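Local coordinates for protein glycoside hydrolase family 31 (Kribbella flavida DSM 17836, PDB 5X3I) that hydrolyses the alpha-1,3-glucosidic linkages of cyclobis-(1-6)-alpha-nigerosyl, a cyclic tetrasaccharide formed from starch, to yield isomaltose inside the cell, at residues G174-L180 with N254-V260; I344-Y350 with D363-R367; A567-G571 with Y594-F598; Y639-Q643 with L677-L681. The protein carries 1 engineered substitution. One frame throughout, in Å; residues are numbered along the deposited sequence.

Contact 1 of 4, residues G174-L180 with N254-V260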
# COMPACT_ATOMS: atom_id res chain seq x y z
N GLY A 174 11.21 -21.33 -8.59
CA GLY A 174 10.27 -22.37 -8.96
C GLY A 174 9.13 -21.82 -9.79
O GLY A 174 8.83 -20.63 -9.75
N ARG A 175 8.47 -22.71 -10.52
CA ARG A 175 7.29 -22.38 -11.30
C ARG A 175 6.36 -23.58 -11.42
O ARG A 175 6.82 -24.72 -11.50
CB ARG A 175 7.69 -21.87 -12.68
CG ARG A 175 6.53 -21.46 -13.56
CD ARG A 175 6.96 -20.43 -14.59
NE ARG A 175 7.71 -21.02 -15.69
CZ ARG A 175 8.36 -20.32 -16.61
NH1 ARG A 175 8.36 -18.99 -16.55
NH2 ARG A 175 9.01 -20.93 -17.58
N PHE A 176 5.05 -23.34 -11.42
CA PHE A 176 4.08 -24.42 -11.53
C PHE A 176 2.72 -23.91 -11.97
O PHE A 176 2.50 -22.71 -12.11
CB PHE A 176 3.96 -25.16 -10.20
CG PHE A 176 3.48 -24.30 -9.05
CD1 PHE A 176 4.39 -23.60 -8.27
CD2 PHE A 176 2.13 -24.20 -8.75
CE1 PHE A 176 3.96 -22.82 -7.21
CE2 PHE A 176 1.70 -23.42 -7.69
CZ PHE A 176 2.61 -22.72 -6.93
N ARG A 177 1.80 -24.84 -12.17
CA ARG A 177 0.49 -24.50 -12.70
C ARG A 177 -0.60 -25.04 -11.80
O ARG A 177 -0.54 -26.18 -11.34
CB ARG A 177 0.31 -25.06 -14.12
CG ARG A 177 0.98 -24.27 -15.23
CD ARG A 177 2.45 -24.63 -15.36
NE ARG A 177 3.08 -23.98 -16.50
CZ ARG A 177 4.39 -24.00 -16.73
NH1 ARG A 177 4.89 -23.38 -17.79
NH2 ARG A 177 5.21 -24.63 -15.89
N LEU A 178 -1.59 -24.20 -11.51
CA LEU A 178 -2.76 -24.65 -10.78
C LEU A 178 -3.89 -24.83 -11.76
O LEU A 178 -4.14 -23.96 -12.59
CB LEU A 178 -3.14 -23.66 -9.68
CG LEU A 178 -2.16 -23.47 -8.53
CD1 LEU A 178 -2.62 -22.34 -7.62
CD2 LEU A 178 -2.01 -24.75 -7.74
N GLN A 179 -4.58 -25.95 -11.67
CA GLN A 179 -5.66 -26.27 -12.60
C GLN A 179 -6.92 -25.46 -12.31
O GLN A 179 -7.43 -25.46 -11.20
CB GLN A 179 -5.98 -27.76 -12.55
CG GLN A 179 -5.85 -28.46 -13.89
CD GLN A 179 -4.40 -28.58 -14.34
OE1 GLN A 179 -3.51 -28.85 -13.54
NE2 GLN A 179 -4.17 -28.38 -15.63
N LEU A 180 -7.43 -24.80 -13.34
CA LEU A 180 -8.65 -24.02 -13.26
C LEU A 180 -9.77 -24.69 -14.04
O LEU A 180 -9.51 -25.42 -14.99
CB LEU A 180 -8.43 -22.60 -13.79
CG LEU A 180 -7.27 -21.81 -13.20
CD1 LEU A 180 -7.23 -20.41 -13.77
CD2 LEU A 180 -7.35 -21.79 -11.69
N ASN A 254 -7.12 -22.90 -19.15
CA ASN A 254 -7.53 -23.55 -17.91
C ASN A 254 -6.44 -23.61 -16.84
O ASN A 254 -6.57 -24.36 -15.88
CB ASN A 254 -8.08 -24.94 -18.21
CG ASN A 254 -9.58 -24.91 -18.46
OD1 ASN A 254 -10.32 -24.21 -17.77
ND2 ASN A 254 -10.03 -25.66 -19.47
N GLU A 255 -5.33 -22.93 -17.06
CA GLU A 255 -4.26 -22.95 -16.07
C GLU A 255 -3.84 -21.59 -15.49
O GLU A 255 -3.74 -20.60 -16.20
CB GLU A 255 -3.03 -23.62 -16.68
CG GLU A 255 -3.21 -25.11 -16.94
CD GLU A 255 -1.93 -25.75 -17.39
OE1 GLU A 255 -1.54 -26.79 -16.80
OE2 GLU A 255 -1.30 -25.21 -18.32
N LEU A 256 -3.59 -21.57 -14.19
CA LEU A 256 -2.96 -20.43 -13.54
C LEU A 256 -1.50 -20.74 -13.29
O LEU A 256 -1.17 -21.64 -12.52
CB LEU A 256 -3.66 -20.08 -12.22
CG LEU A 256 -2.89 -19.11 -11.30
CD1 LEU A 256 -2.75 -17.74 -11.93
CD2 LEU A 256 -3.55 -19.02 -9.93
N THR A 257 -0.61 -19.99 -13.93
CA THR A 257 0.81 -20.21 -13.76
C THR A 257 1.37 -19.37 -12.62
O THR A 257 1.18 -18.16 -12.61
CB THR A 257 1.60 -19.89 -15.05
OG1 THR A 257 1.14 -20.73 -16.12
CG2 THR A 257 3.08 -20.11 -14.83
N VAL A 258 2.05 -20.01 -11.68
CA VAL A 258 2.65 -19.33 -10.53
C VAL A 258 4.16 -19.47 -10.52
O VAL A 258 4.69 -20.58 -10.50
CB VAL A 258 2.09 -19.89 -9.20
CG1 VAL A 258 2.70 -19.16 -8.02
CG2 VAL A 258 0.57 -19.77 -9.16
N GLU A 259 4.86 -18.34 -10.51
CA GLU A 259 6.32 -18.31 -10.46
C GLU A 259 6.77 -17.71 -9.13
O GLU A 259 6.23 -16.71 -8.67
CB GLU A 259 6.88 -17.50 -11.64
CG GLU A 259 8.36 -17.68 -11.89
CD GLU A 259 8.81 -17.09 -13.22
OE1 GLU A 259 8.04 -17.13 -14.20
OE2 GLU A 259 9.93 -16.55 -13.29
N VAL A 260 7.77 -18.34 -8.53
CA VAL A 260 8.21 -18.05 -7.18
C VAL A 260 9.72 -17.86 -7.04
O VAL A 260 10.49 -18.77 -7.32
CB VAL A 260 7.79 -19.17 -6.22
CG1 VAL A 260 8.27 -18.88 -4.82
CG2 VAL A 260 6.29 -19.38 -6.27

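Contact 2 of 4, residues I344-Y350 with D363-R367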
# COMPACT_ATOMS: atom_id res chain seq x y z
N ILE A 344 9.12 15.05 16.57
CA ILE A 344 9.06 16.25 17.42
C ILE A 344 8.20 17.35 16.78
O ILE A 344 8.29 17.58 15.59
CB ILE A 344 10.49 16.79 17.68
CG1 ILE A 344 11.27 15.82 18.58
CG2 ILE A 344 10.47 18.19 18.29
CD1 ILE A 344 12.73 16.18 18.74
N TRP A 345 7.35 18.03 17.57
CA TRP A 345 6.52 19.11 17.02
C TRP A 345 7.40 20.21 16.40
O TRP A 345 8.41 20.59 16.98
CB TRP A 345 5.63 19.72 18.10
CG TRP A 345 4.51 18.86 18.62
CD1 TRP A 345 4.54 18.07 19.74
CD2 TRP A 345 3.21 18.72 18.06
NE1 TRP A 345 3.32 17.45 19.91
CE2 TRP A 345 2.49 17.83 18.89
CE3 TRP A 345 2.57 19.27 16.95
CZ2 TRP A 345 1.18 17.47 18.63
CZ3 TRP A 345 1.26 18.91 16.70
CH2 TRP A 345 0.58 18.02 17.53
N ARG A 346 7.03 20.71 15.24
CA ARG A 346 7.77 21.81 14.63
C ARG A 346 7.87 23.01 15.58
O ARG A 346 6.90 23.35 16.27
CB ARG A 346 7.15 22.26 13.31
CG ARG A 346 7.94 23.37 12.63
CD ARG A 346 7.65 23.43 11.13
NE ARG A 346 6.32 23.92 10.83
CZ ARG A 346 6.05 25.16 10.42
NH1 ARG A 346 7.02 26.05 10.29
NH2 ARG A 346 4.80 25.50 10.15
N ASP A 347 9.06 23.60 15.59
CA ASP A 347 9.48 24.73 16.43
C ASP A 347 9.52 24.43 17.92
O ASP A 347 9.53 25.35 18.73
CB ASP A 347 8.56 25.94 16.21
CG ASP A 347 8.63 26.46 14.80
OD1 ASP A 347 9.69 26.32 14.18
OD2 ASP A 347 7.61 26.99 14.29
N ALA A 348 9.61 23.16 18.28
CA ALA A 348 9.81 22.80 19.68
C ALA A 348 11.23 23.15 20.08
O ALA A 348 12.14 23.05 19.27
CB ALA A 348 9.54 21.34 19.92
N VAL A 349 11.41 23.55 21.34
CA VAL A 349 12.73 23.92 21.84
C VAL A 349 13.19 22.96 22.95
O VAL A 349 12.47 22.70 23.90
CB VAL A 349 12.71 25.37 22.36
CG1 VAL A 349 14.02 25.71 23.06
CG2 VAL A 349 12.44 26.33 21.22
N TYR A 350 14.38 22.42 22.79
CA TYR A 350 14.87 21.37 23.69
C TYR A 350 16.38 21.25 23.61
O TYR A 350 16.99 21.68 22.64
CB TYR A 350 14.22 20.03 23.33
CG TYR A 350 14.48 19.64 21.90
CD1 TYR A 350 13.73 20.17 20.86
CD2 TYR A 350 15.51 18.76 21.57
CE1 TYR A 350 13.99 19.83 19.54
CE2 TYR A 350 15.77 18.41 20.25
CZ TYR A 350 15.00 18.96 19.25
OH TYR A 350 15.25 18.62 17.95
N ASP A 363 11.16 17.74 28.32
CA ASP A 363 12.32 18.27 27.60
C ASP A 363 11.95 19.45 26.71
O ASP A 363 12.79 20.25 26.35
CB ASP A 363 12.98 17.21 26.70
CG ASP A 363 13.50 16.00 27.46
OD1 ASP A 363 13.63 16.04 28.70
OD2 ASP A 363 13.82 15.01 26.79
N PHE A 364 10.68 19.52 26.31
CA PHE A 364 10.26 20.43 25.26
C PHE A 364 9.60 21.71 25.78
O PHE A 364 8.79 21.67 26.70
CB PHE A 364 9.29 19.72 24.31
CG PHE A 364 9.88 18.53 23.60
CD1 PHE A 364 10.85 18.69 22.61
CD2 PHE A 364 9.47 17.24 23.91
CE1 PHE A 364 11.39 17.60 21.96
CE2 PHE A 364 10.01 16.13 23.26
CZ PHE A 364 10.97 16.31 22.28
N SER A 365 9.97 22.84 25.19
CA SER A 365 9.22 24.08 25.36
C SER A 365 8.62 24.45 24.03
O SER A 365 9.21 24.18 22.99
CB SER A 365 10.11 25.22 25.87
OG SER A 365 10.85 24.81 27.00
N TYR A 366 7.46 25.09 24.06
CA TYR A 366 6.78 25.52 22.85
C TYR A 366 6.57 27.04 22.90
O TYR A 366 5.96 27.57 23.82
CB TYR A 366 5.46 24.75 22.71
CG TYR A 366 5.68 23.25 22.75
CD1 TYR A 366 5.99 22.54 21.60
CD2 TYR A 366 5.63 22.56 23.95
CE1 TYR A 366 6.23 21.17 21.63
CE2 TYR A 366 5.86 21.19 24.00
CZ TYR A 366 6.17 20.51 22.83
OH TYR A 366 6.41 19.16 22.87
N ARG A 367 7.11 27.73 21.91
CA ARG A 367 7.12 29.19 21.91
C ARG A 367 5.83 29.78 21.37
O ARG A 367 5.26 29.25 20.41
CB ARG A 367 8.31 29.69 21.10
CG ARG A 367 9.63 29.44 21.80
CD ARG A 367 9.60 30.07 23.19
NE ARG A 367 10.10 29.18 24.24
CZ ARG A 367 11.36 29.16 24.65
NH1 ARG A 367 12.25 29.96 24.08
NH2 ARG A 367 11.73 28.33 25.61
O HOH W 1 7.82 18.02 20.60
O HOH W 2 12.92 23.17 26.62

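Contact 3 of 4, residues A567-G571 with Y594-F598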
# COMPACT_ATOMS: atom_id res chain seq x y z
N ALA A 567 -12.56 10.94 -3.70
CA ALA A 567 -12.40 11.80 -4.87
C ALA A 567 -10.96 12.30 -5.11
O ALA A 567 -10.77 13.26 -5.83
CB ALA A 567 -13.34 13.00 -4.77
N GLY A 568 -9.97 11.63 -4.54
CA GLY A 568 -8.56 11.82 -4.86
C GLY A 568 -7.88 12.96 -4.11
O GLY A 568 -8.52 13.99 -3.87
N PHE A 569 -6.59 12.83 -3.79
CA PHE A 569 -5.91 13.94 -3.14
C PHE A 569 -5.02 14.82 -4.04
O PHE A 569 -4.57 15.87 -3.61
CB PHE A 569 -5.10 13.41 -1.93
CG PHE A 569 -3.66 13.02 -2.22
CD1 PHE A 569 -2.68 13.23 -1.26
CD2 PHE A 569 -3.29 12.38 -3.40
CE1 PHE A 569 -1.35 12.87 -1.48
CE2 PHE A 569 -1.96 12.03 -3.63
CZ PHE A 569 -0.99 12.27 -2.67
N SER A 570 -4.81 14.41 -5.29
CA SER A 570 -3.74 15.01 -6.09
C SER A 570 -4.29 15.82 -7.24
O SER A 570 -5.29 15.45 -7.83
CB SER A 570 -2.79 13.93 -6.62
OG SER A 570 -1.68 14.52 -7.29
N GLY A 571 -3.63 16.92 -7.55
CA GLY A 571 -4.03 17.78 -8.65
C GLY A 571 -5.11 18.78 -8.27
O GLY A 571 -5.40 18.96 -7.09
N TYR A 594 -11.31 12.15 3.76
CA TYR A 594 -10.84 12.99 2.68
C TYR A 594 -9.43 13.48 3.00
O TYR A 594 -9.04 13.52 4.16
CB TYR A 594 -11.78 14.18 2.40
CG TYR A 594 -11.88 15.26 3.48
CD1 TYR A 594 -10.88 16.20 3.65
CD2 TYR A 594 -13.01 15.36 4.28
CE1 TYR A 594 -10.98 17.20 4.61
CE2 TYR A 594 -13.12 16.37 5.26
CZ TYR A 594 -12.10 17.28 5.40
OH TYR A 594 -12.19 18.27 6.35
N HIS A 595 -8.69 13.84 1.96
CA HIS A 595 -7.28 14.20 2.09
C HIS A 595 -6.84 15.04 0.90
O HIS A 595 -7.48 15.02 -0.15
CB HIS A 595 -6.44 12.93 2.23
CG HIS A 595 -4.98 13.18 2.44
ND1 HIS A 595 -4.50 14.13 3.30
CD2 HIS A 595 -3.89 12.58 1.89
CE1 HIS A 595 -3.18 14.11 3.28
NE2 HIS A 595 -2.79 13.18 2.44
N SER A 596 -5.75 15.78 1.06
CA SER A 596 -5.22 16.58 -0.04
C SER A 596 -3.69 16.65 0.01
O SER A 596 -3.09 16.74 1.07
CB SER A 596 -5.81 18.00 -0.00
OG SER A 596 -5.33 18.75 1.09
N GLU A 597 -3.09 16.60 -1.18
CA GLU A 597 -1.64 16.57 -1.35
C GLU A 597 -0.99 17.93 -1.10
O GLU A 597 -1.61 18.96 -1.31
CB GLU A 597 -1.31 16.09 -2.78
CG GLU A 597 0.16 15.79 -3.05
CD GLU A 597 0.38 15.18 -4.43
OE1 GLU A 597 -0.21 15.66 -5.42
OE2 GLU A 597 1.15 14.22 -4.52
N PHE A 598 0.28 17.91 -0.72
CA PHE A 598 1.09 19.12 -0.61
C PHE A 598 1.05 19.91 -1.92
O PHE A 598 1.28 19.34 -2.98
CB PHE A 598 2.52 18.73 -0.27
CG PHE A 598 3.49 19.88 -0.22
CD1 PHE A 598 3.47 20.78 0.83
CD2 PHE A 598 4.47 20.02 -1.19
CE1 PHE A 598 4.38 21.81 0.89
CE2 PHE A 598 5.37 21.05 -1.14
CZ PHE A 598 5.33 21.94 -0.10
O HOH W 3 -3.71 18.54 -3.95
O HOH W 4 -1.68 18.42 -6.08

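Contact 4 of 4, residues Y639-Q643 with L677-L681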
# COMPACT_ATOMS: atom_id res chain seq x y z
N TYR A 639 -24.18 0.16 13.51
CA TYR A 639 -24.26 -0.92 12.53
C TYR A 639 -22.86 -1.39 12.11
O TYR A 639 -22.56 -2.58 12.18
CB TYR A 639 -25.05 -0.49 11.30
CG TYR A 639 -25.05 -1.53 10.19
CD1 TYR A 639 -25.83 -2.68 10.29
CD2 TYR A 639 -24.28 -1.37 9.04
CE1 TYR A 639 -25.84 -3.64 9.29
CE2 TYR A 639 -24.29 -2.32 8.03
CZ TYR A 639 -25.07 -3.45 8.16
OH TYR A 639 -25.08 -4.40 7.17
N LEU A 640 -22.02 -0.45 11.72
CA LEU A 640 -20.66 -0.75 11.26
C LEU A 640 -19.89 -1.49 12.34
O LEU A 640 -19.21 -2.46 12.07
CB LEU A 640 -19.92 0.52 10.85
CG LEU A 640 -20.44 1.14 9.55
CD1 LEU A 640 -20.02 2.58 9.38
CD2 LEU A 640 -19.98 0.31 8.34
N THR A 641 -20.04 -1.02 13.58
CA THR A 641 -19.38 -1.62 14.73
C THR A 641 -19.82 -3.08 14.91
O THR A 641 -18.99 -3.96 15.12
CB THR A 641 -19.67 -0.82 16.03
OG1 THR A 641 -19.21 0.53 15.89
CG2 THR A 641 -18.99 -1.46 17.20
N GLU A 642 -21.12 -3.33 14.83
CA GLU A 642 -21.60 -4.69 14.98
C GLU A 642 -21.11 -5.56 13.82
O GLU A 642 -20.66 -6.67 14.03
CB GLU A 642 -23.12 -4.74 15.05
CG GLU A 642 -23.62 -6.13 15.31
CD GLU A 642 -25.09 -6.16 15.64
OE1 GLU A 642 -25.91 -5.80 14.78
OE2 GLU A 642 -25.42 -6.56 16.75
N GLN A 643 -21.22 -5.03 12.61
CA GLN A 643 -20.82 -5.77 11.42
C GLN A 643 -19.31 -6.05 11.39
O GLN A 643 -18.89 -7.14 10.99
CB GLN A 643 -21.25 -5.02 10.16
CG GLN A 643 -22.76 -5.02 9.96
CD GLN A 643 -23.34 -6.43 9.90
OE1 GLN A 643 -22.76 -7.34 9.29
NE2 GLN A 643 -24.49 -6.63 10.53
N LEU A 677 -22.27 -4.13 2.37
CA LEU A 677 -21.61 -3.56 3.54
C LEU A 677 -22.17 -4.29 4.75
O LEU A 677 -23.29 -4.05 5.18
CB LEU A 677 -21.87 -2.06 3.62
CG LEU A 677 -21.34 -1.29 4.83
CD1 LEU A 677 -19.84 -1.10 4.73
CD2 LEU A 677 -22.02 0.06 4.94
N GLY A 678 -21.35 -5.15 5.35
CA GLY A 678 -21.86 -6.10 6.31
C GLY A 678 -22.89 -7.03 5.69
O GLY A 678 -23.03 -7.10 4.47
N ASP A 679 -23.63 -7.74 6.54
CA ASP A 679 -24.65 -8.67 6.09
C ASP A 679 -25.83 -7.99 5.39
O ASP A 679 -26.35 -8.51 4.41
CB ASP A 679 -25.20 -9.48 7.27
CG ASP A 679 -24.18 -10.41 7.87
OD1 ASP A 679 -23.19 -10.71 7.18
OD2 ASP A 679 -24.36 -10.85 9.01
N GLU A 680 -26.28 -6.86 5.93
CA GLU A 680 -27.59 -6.32 5.56
C GLU A 680 -27.74 -5.31 4.43
O GLU A 680 -28.85 -5.11 3.95
CB GLU A 680 -28.21 -5.69 6.82
CG GLU A 680 -27.95 -6.46 8.10
CD GLU A 680 -28.48 -7.89 8.09
OE1 GLU A 680 -29.23 -8.26 7.17
OE2 GLU A 680 -28.15 -8.64 9.02
N LEU A 681 -26.66 -4.70 3.97
CA LEU A 681 -26.81 -3.60 3.02
C LEU A 681 -26.03 -3.83 1.74
O LEU A 681 -24.85 -4.16 1.79
CB LEU A 681 -26.36 -2.28 3.64
CG LEU A 681 -27.12 -1.69 4.82
CD1 LEU A 681 -26.37 -0.48 5.38
CD2 LEU A 681 -28.53 -1.30 4.42
O HOH W 5 -25.89 -9.30 10.59

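Contact 1 of 4, residues G174-L180 with N254-V260
G174-L180 and N254-V260 pair as neighbouring antiparallel strands, G174, F176 and L178 facing V260, V258 and L256 in hydrogen-bonded pairs, with N-to-C directions 153° apart. F176 and V258 bond in both directions, V258 N to F176 O at 2.8 Å, and L180 N extends the ladder by one bond to N254 O. On one face F176 swings back over the neighbouring strand: with CG set between its backbone N and carbonyl carbon (chi1 61°), the ring lies across V258, whose CB sits over one ring face, 3.9 Å from the centroid, in a CH-pi contact. L178 runs alongside L256, their CD1 and CD2 methyls 4.2 Å apart, and L180 CD1 reaches L256 CB at 3.9 Å. The other face is polar. R175 NH1 forms a salt bridge with E259 OE1 at 3.0 Å, approaching from above the carboxylate plane with the two flat groups 79° apart, while R175 NE pairs with E163 and the guanidinium makes a cation-pi contact with W144. R173 holds E259 OE2. The aliphatic part of R177 lies beside T257, and its NH2 turns to E163 and G161 O. With an alanine at R175, E259 OE1 would probably lose its cation, and the links to E163 and W144 would go with it. Within the six-stranded antiparallel sheet of the mutarotase-like domain, the pairing thus separates an apolar face, packed on strands 237-241 and 267-274, from a face of charges linked across successive strands.

Contact 2 of 4, residues I344-Y350 with D363-R367
Y350 brings its ring face against the edge of F364 because CG stands between the backbone N and the carbonyl carbon (chi1 58°), while F364 keeps CG beside its own N (chi1 -61°). The two side chains then run the same way and meet as an offset edge-to-face pair, with centroids 5.3 Å apart and planes at 69°. F364 CE1 makes the closest approach, 3.6 Å from Y350 CD1. The far end of the F364 ring meets I344, whose CG1 lies 3.7 Å from F364 CZ. A348 CB fits between F364 and Y366, touching CD1 of the first and CE1 of the second. Y366 then crosses W345 with its ring nearly perpendicular to the indole, and W345 CB comes to the edge of the phenol ring. Between these side chains V349 and S365 form a short antiparallel hydrogen-bonded pair: V349 N to S365 O and S365 N to V349 O are both 2.8 Å, each donor in the carbonyl plane. Ahead of the pair, a type II turn from W345 to A348 redirects the chain. One water accepts from W345 N, lies 2.9 Å from Y366 OH and sits over the centre of the F364 ring; a second donates to V349 O and bonds S365 OG. W345 also packs on helix 375-384, and F364 meets the ring of Y458. This short two-stranded antiparallel ribbon, in the long connection between strand 330-333 and helix 375-384 of the TIM-barrel domain, is therefore tied by two backbone bonds and an aromatic cluster on one side, with V349, S365 and R367 on the other, more exposed side, and two waters bridge backbone to hydroxyl.

Contact 3 of 4, residues A567-G571 with Y594-F598
F569 and E597 bury most of this contact between two loops of the TIM barrel, those following parallel strands 562-565 and 591-593, the seventh and eighth in order. E597 is extended, CG anti to the backbone N (chi1 -171°), which carries its carbon chain over the F569 ring. CB stands over one ring face, 3.6 Å from the centroid in a CH-pi contact, and E597 OE2 reaches on to 3.4 Å from F569 CZ. The backbones are joined beside this by E597 N donating to F569 O at 2.9 Å, with the donor tilted from the carbonyl plane. F569 O also accepts from a water, so two donors hold that carbonyl. H595, third in buried surface, lies alongside F569 with its ring near parallel (planes at 26°) but slid aside, so the rings barely overlap; H595 CD2 and F569 CD1 touch at 3.4 Å. These loops stand at the C-terminal ends of the barrel strands, where the active site of such barrels lies. F569 packs on D536, the probable proton donor, and the H595 side chain is about 8 Å from that of A471, the engineered alanine at the presumed nucleophile position. The contact thus joins two loops that border the probable proton donor. The carboxylate of E597 is gripped at both oxygens: OE2 bonds Y211 OH, and OE1 receives S570 OG as well as a water that links it to G571 N. S570 OG is also bonded by K212 NZ; its own bond to E597 OE1 is short, 2.6 Å, and enters from above the carboxylate plane, 36° out of it.

Contact 4 of 4, residues Y639-Q643 with L677-L681
Y639 reaches from its helix into the turn at L677-L681, CG anti to the backbone N (chi1 174°), and places its hydroxyl inside the curve of the chain. OH donates to L677 O at 2.7 Å, in the plane of that carbonyl, and Y639 OH accepts from E680 N at 3.0 Å, so one oxygen bridges both sides of the turn. Y639 CE2 lies 3.8 Å from L681 CD1. A phenylalanine here would probably leave L677 O and E680 N without the partner they share. L640 follows with CD2 against L677 CD1 at 3.9 Å. One helical turn after Y639, Q643 lays CG over a face of the Y639 ring, and a bend at chi2 then turns Q643 OE1 to D679 N, 2.9 Å away and well above the amide plane. Q643 NE2 gives to a water that donates to D679 OD2 and E680 OE2; D679 also pairs with R656 and R646, and E680 with R731. G678, with positive phi, lies where a side chain would clash with Q643. The contact docks helix 622-650 on the turn between strands 675-677 and 681-683 of the C-terminal sheet, with L738 of helix 735-742 packing against Y639, E680 and L681.

Contacts 3 and 4 are the more buried; contacts 1 and 2 each have a side nearer solvent. Contacts 2 and 3 both belong to the TIM-barrel domain, yet their centres are about 29 Å apart, and only contact 3 lies beside the catalytic residues. Contact 1, on the other side of the chain's centre from both, is the one extended strand pairing, with a regular backbone ladder and a salt bridge; contact 2 has just a two-bond fragment of such a ladder and relies on aromatic rings. In contacts 3 and 4 a few side chains (E597; Y639 and Q643) bond to loop atoms beside apolar packing, and contact 4 joins helix 622-650 to the C-terminal sheet.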